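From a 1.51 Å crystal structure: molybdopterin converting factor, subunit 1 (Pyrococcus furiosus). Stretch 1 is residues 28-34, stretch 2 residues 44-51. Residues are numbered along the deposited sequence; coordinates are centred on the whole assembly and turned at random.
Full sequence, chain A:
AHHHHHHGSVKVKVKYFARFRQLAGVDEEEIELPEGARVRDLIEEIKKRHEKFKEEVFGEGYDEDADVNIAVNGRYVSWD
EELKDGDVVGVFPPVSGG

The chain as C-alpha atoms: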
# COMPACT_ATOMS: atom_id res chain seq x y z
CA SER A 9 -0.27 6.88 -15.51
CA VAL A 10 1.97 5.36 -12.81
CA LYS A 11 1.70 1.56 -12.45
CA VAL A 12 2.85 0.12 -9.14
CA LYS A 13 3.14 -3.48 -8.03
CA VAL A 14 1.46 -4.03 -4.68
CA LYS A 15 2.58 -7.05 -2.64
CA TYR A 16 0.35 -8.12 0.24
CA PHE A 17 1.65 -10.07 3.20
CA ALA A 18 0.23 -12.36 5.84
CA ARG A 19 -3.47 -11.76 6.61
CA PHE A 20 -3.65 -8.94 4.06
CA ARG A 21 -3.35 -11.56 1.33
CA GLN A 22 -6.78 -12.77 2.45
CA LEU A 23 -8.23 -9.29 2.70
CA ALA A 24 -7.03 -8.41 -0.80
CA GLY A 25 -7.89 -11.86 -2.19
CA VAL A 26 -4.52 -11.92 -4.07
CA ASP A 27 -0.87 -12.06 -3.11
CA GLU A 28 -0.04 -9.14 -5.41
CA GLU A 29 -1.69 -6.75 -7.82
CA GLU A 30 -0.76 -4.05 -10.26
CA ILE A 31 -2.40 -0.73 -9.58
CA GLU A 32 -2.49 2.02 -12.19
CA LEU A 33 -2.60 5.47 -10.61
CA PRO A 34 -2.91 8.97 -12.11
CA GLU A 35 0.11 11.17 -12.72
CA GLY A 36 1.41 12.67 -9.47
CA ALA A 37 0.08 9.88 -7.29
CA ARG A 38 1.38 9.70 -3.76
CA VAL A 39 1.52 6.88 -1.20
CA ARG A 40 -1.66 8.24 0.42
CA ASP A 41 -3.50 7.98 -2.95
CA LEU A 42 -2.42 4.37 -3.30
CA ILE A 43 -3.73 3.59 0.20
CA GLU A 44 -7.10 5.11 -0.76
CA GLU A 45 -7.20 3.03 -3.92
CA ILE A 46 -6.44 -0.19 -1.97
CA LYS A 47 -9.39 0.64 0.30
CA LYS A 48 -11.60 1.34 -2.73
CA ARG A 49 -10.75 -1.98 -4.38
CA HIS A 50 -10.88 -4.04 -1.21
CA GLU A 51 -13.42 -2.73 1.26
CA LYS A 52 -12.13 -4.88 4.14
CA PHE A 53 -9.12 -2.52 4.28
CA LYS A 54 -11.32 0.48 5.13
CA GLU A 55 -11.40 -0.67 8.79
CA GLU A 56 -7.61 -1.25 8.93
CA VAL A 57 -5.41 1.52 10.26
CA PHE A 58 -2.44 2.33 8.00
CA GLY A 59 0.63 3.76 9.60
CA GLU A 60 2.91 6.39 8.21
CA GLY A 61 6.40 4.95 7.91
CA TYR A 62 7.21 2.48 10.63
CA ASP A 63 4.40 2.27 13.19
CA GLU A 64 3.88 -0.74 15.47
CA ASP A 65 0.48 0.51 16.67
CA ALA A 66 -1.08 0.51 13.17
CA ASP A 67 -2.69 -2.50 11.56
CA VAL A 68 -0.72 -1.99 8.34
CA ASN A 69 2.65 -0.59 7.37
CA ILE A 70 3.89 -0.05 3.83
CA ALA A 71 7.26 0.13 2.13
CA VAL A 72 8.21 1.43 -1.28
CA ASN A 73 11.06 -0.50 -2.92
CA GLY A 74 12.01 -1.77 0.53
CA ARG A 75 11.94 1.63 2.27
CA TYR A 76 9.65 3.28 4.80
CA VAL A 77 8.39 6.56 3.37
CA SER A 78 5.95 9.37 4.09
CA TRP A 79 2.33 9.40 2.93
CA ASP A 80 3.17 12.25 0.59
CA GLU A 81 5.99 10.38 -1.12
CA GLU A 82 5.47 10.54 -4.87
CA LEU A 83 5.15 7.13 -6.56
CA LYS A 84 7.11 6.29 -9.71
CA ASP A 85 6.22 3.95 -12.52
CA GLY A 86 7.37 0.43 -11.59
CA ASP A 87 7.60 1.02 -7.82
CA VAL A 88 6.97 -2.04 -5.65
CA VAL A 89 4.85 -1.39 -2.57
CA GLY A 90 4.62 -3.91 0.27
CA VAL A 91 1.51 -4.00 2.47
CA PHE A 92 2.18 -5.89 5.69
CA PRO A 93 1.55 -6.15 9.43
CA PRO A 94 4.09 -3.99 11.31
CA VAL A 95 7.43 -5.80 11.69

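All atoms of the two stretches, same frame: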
# COMPACT_ATOMS: atom_id res chain seq x y z
N GLU A 28 -0.59 -10.35 -4.81
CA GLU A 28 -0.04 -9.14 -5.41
C GLU A 28 -0.98 -8.64 -6.47
O GLU A 28 -1.81 -9.40 -7.00
CB GLU A 28 1.36 -9.37 -5.99
CG GLU A 28 1.46 -10.36 -7.13
CD GLU A 28 2.88 -10.50 -7.65
OE1 GLU A 28 3.80 -10.79 -6.84
OE2 GLU A 28 3.09 -10.31 -8.86
N GLU A 29 -0.86 -7.36 -6.79
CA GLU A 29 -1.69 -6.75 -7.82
C GLU A 29 -1.04 -5.51 -8.35
O GLU A 29 -0.36 -4.79 -7.60
CB GLU A 29 -3.18 -6.54 -7.40
CG GLU A 29 -3.50 -5.22 -6.76
CD GLU A 29 -4.95 -5.09 -6.30
OE1 GLU A 29 -5.93 -5.10 -7.14
OE2 GLU A 29 -5.08 -4.90 -5.10
N GLU A 30 -1.21 -5.26 -9.63
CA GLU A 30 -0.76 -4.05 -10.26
C GLU A 30 -1.82 -3.00 -10.16
O GLU A 30 -2.99 -3.25 -10.53
CB GLU A 30 -0.41 -4.29 -11.72
CG GLU A 30 0.65 -5.35 -11.93
CD GLU A 30 1.02 -5.54 -13.39
OE1 GLU A 30 0.13 -5.93 -14.22
OE2 GLU A 30 2.20 -5.31 -13.74
N ILE A 31 -1.46 -1.81 -9.71
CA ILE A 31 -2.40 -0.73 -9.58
C ILE A 31 -1.94 0.47 -10.38
O ILE A 31 -0.87 1.05 -10.13
CB ILE A 31 -2.62 -0.36 -8.09
CG1 ILE A 31 -3.16 -1.58 -7.32
CG2 ILE A 31 -3.65 0.79 -8.00
CD1 ILE A 31 -3.66 -1.32 -5.92
N GLU A 32 -2.74 0.84 -11.38
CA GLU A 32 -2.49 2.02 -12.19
C GLU A 32 -3.08 3.24 -11.49
O GLU A 32 -4.24 3.24 -11.08
CB GLU A 32 -3.11 1.84 -13.57
CG GLU A 32 -2.46 0.72 -14.40
CD GLU A 32 -3.05 0.55 -15.81
OE1 GLU A 32 -3.79 1.43 -16.30
OE2 GLU A 32 -2.73 -0.47 -16.49
N LEU A 33 -2.25 4.27 -11.33
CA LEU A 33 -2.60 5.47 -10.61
C LEU A 33 -2.38 6.67 -11.51
O LEU A 33 -1.54 6.61 -12.40
CB LEU A 33 -1.74 5.61 -9.34
CG LEU A 33 -1.95 4.52 -8.30
CD1 LEU A 33 -0.85 4.60 -7.25
CD2 LEU A 33 -3.35 4.71 -7.69
N PRO A 34 -3.12 7.77 -11.31
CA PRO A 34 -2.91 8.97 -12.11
C PRO A 34 -1.55 9.61 -11.84
O PRO A 34 -0.96 9.44 -10.77
CB PRO A 34 -4.04 9.92 -11.66
CG PRO A 34 -4.95 9.12 -10.87
CD PRO A 34 -4.22 7.93 -10.33
N GLU A 44 -5.67 4.94 -0.47
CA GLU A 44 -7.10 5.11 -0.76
C GLU A 44 -7.61 4.19 -1.85
O GLU A 44 -8.76 3.70 -1.76
CB GLU A 44 -7.43 6.57 -1.06
CG GLU A 44 -7.24 7.47 0.16
CD GLU A 44 -7.94 6.97 1.41
OE1 GLU A 44 -9.19 6.89 1.40
OE2 GLU A 44 -7.25 6.63 2.40
N GLU A 45 -6.79 3.93 -2.85
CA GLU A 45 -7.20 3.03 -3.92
C GLU A 45 -7.28 1.59 -3.43
O GLU A 45 -8.19 0.86 -3.84
CB GLU A 45 -6.26 3.16 -5.13
CG GLU A 45 -6.56 2.20 -6.30
CD GLU A 45 -7.87 2.47 -7.03
OE1 GLU A 45 -8.43 3.57 -6.90
OE2 GLU A 45 -8.33 1.58 -7.78
N ILE A 46 -6.35 1.16 -2.54
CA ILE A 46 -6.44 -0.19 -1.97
C ILE A 46 -7.76 -0.36 -1.23
O ILE A 46 -8.46 -1.38 -1.41
CB ILE A 46 -5.23 -0.47 -1.07
CG1 ILE A 46 -3.98 -0.63 -1.95
CG2 ILE A 46 -5.46 -1.69 -0.22
CD1 ILE A 46 -2.69 -0.58 -1.20
N LYS A 47 -8.12 0.65 -0.44
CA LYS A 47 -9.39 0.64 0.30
C LYS A 47 -10.61 0.63 -0.62
O LYS A 47 -11.64 -0.02 -0.30
CB LYS A 47 -9.45 1.83 1.26
CG LYS A 47 -8.43 1.77 2.33
CD LYS A 47 -8.51 3.05 3.17
CE LYS A 47 -7.50 3.07 4.27
NZ LYS A 47 -7.43 4.47 4.81
N LYS A 48 -10.52 1.31 -1.76
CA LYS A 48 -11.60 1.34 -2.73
C LYS A 48 -11.77 -0.02 -3.40
O LYS A 48 -12.91 -0.45 -3.66
CB LYS A 48 -11.33 2.42 -3.77
CG LYS A 48 -12.42 2.57 -4.82
CD LYS A 48 -12.12 3.73 -5.78
CE LYS A 48 -13.26 3.90 -6.76
NZ LYS A 48 -13.30 2.75 -7.73
N ARG A 49 -10.67 -0.69 -3.72
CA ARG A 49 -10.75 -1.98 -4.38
C ARG A 49 -11.16 -3.10 -3.44
O ARG A 49 -11.76 -4.09 -3.84
CB ARG A 49 -9.39 -2.33 -4.97
CG ARG A 49 -9.02 -1.50 -6.13
CD ARG A 49 -7.77 -1.98 -6.77
NE ARG A 49 -7.44 -1.15 -7.94
CZ ARG A 49 -6.76 -1.59 -9.01
NH1 ARG A 49 -6.29 -2.83 -9.06
NH2 ARG A 49 -6.52 -0.74 -9.98
N HIS A 50 -10.74 -2.97 -2.18
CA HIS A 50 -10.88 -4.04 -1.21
C HIS A 50 -11.42 -3.46 0.07
O HIS A 50 -10.65 -3.04 0.97
CB HIS A 50 -9.52 -4.70 -0.94
CG HIS A 50 -8.79 -5.10 -2.18
ND1 HIS A 50 -9.30 -6.01 -3.09
CD2 HIS A 50 -7.60 -4.69 -2.67
CE1 HIS A 50 -8.43 -6.15 -4.08
NE2 HIS A 50 -7.39 -5.37 -3.84
N GLU A 51 -12.75 -3.46 0.18
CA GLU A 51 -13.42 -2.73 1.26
C GLU A 51 -13.03 -3.18 2.66
O GLU A 51 -13.16 -2.40 3.60
CB GLU A 51 -14.94 -2.77 1.09
CG GLU A 51 -15.55 -4.15 1.18
CD GLU A 51 -17.03 -4.15 0.86
OE1 GLU A 51 -17.59 -3.05 0.71
OE2 GLU A 51 -17.62 -5.25 0.77

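Strand 28-33 lies across helix 44-49 at 118° between their N-to-C directions, and the axes approach to 10.5 Å. The contact buries 307 Å², both sides summed. It combines a polar cluster at Glu29 with an apolar patch at Ile31 and Leu33.

Glu28 begins the strand and does not reach the helix. Glu29 points toward it. Its side chain, with chi1 at 90° and chi2 t, brings the carboxylate to the end of the helix, where each oxygen takes a different partner. Glu29 OE1 accepts a hydrogen bond from Arg49 NH1 at 3.0 Å, which is also a salt bridge. Glu29 OE2 accepts one from His50 NE2 at 2.7 Å, nearly straight at 166° and near the plane of the ring. His50 is the first residue to leave helical phi/psi, and its CA-to-CB bond points toward the strand.

Glu30 points away and stays exposed, as suits a charged side chain.

Ile31 points toward the helix again and is buried. Its CA is 8.3 Å from the CA of Glu45, the nearest such pair. Ile31 CD1 packs on Ile46 CG1 at 4.0 Å, and Ile31 CG2 meets Glu45 CG at 3.7 Å, so the aliphatic part of Glu45 serves as an apolar surface. Ile31 CG1 lies over one face of the Arg49 guanidinium, 3.8 Å from Arg49 NH1. That face donates no hydrogen bonds, so a branched aliphatic side chain fits there. Arg49 is held from its own helix as well: Arg49 NE donates to Glu45 OE2 at 2.9 Å in a second salt bridge.

Glu32 starts sideways, and its end leads away from the helix. Leu33 also starts sideways, but its end comes nearer, with Leu33 CD2 4.2 Å from Glu45 CB. It is buried, as suits leucine. Pro34 makes no contact.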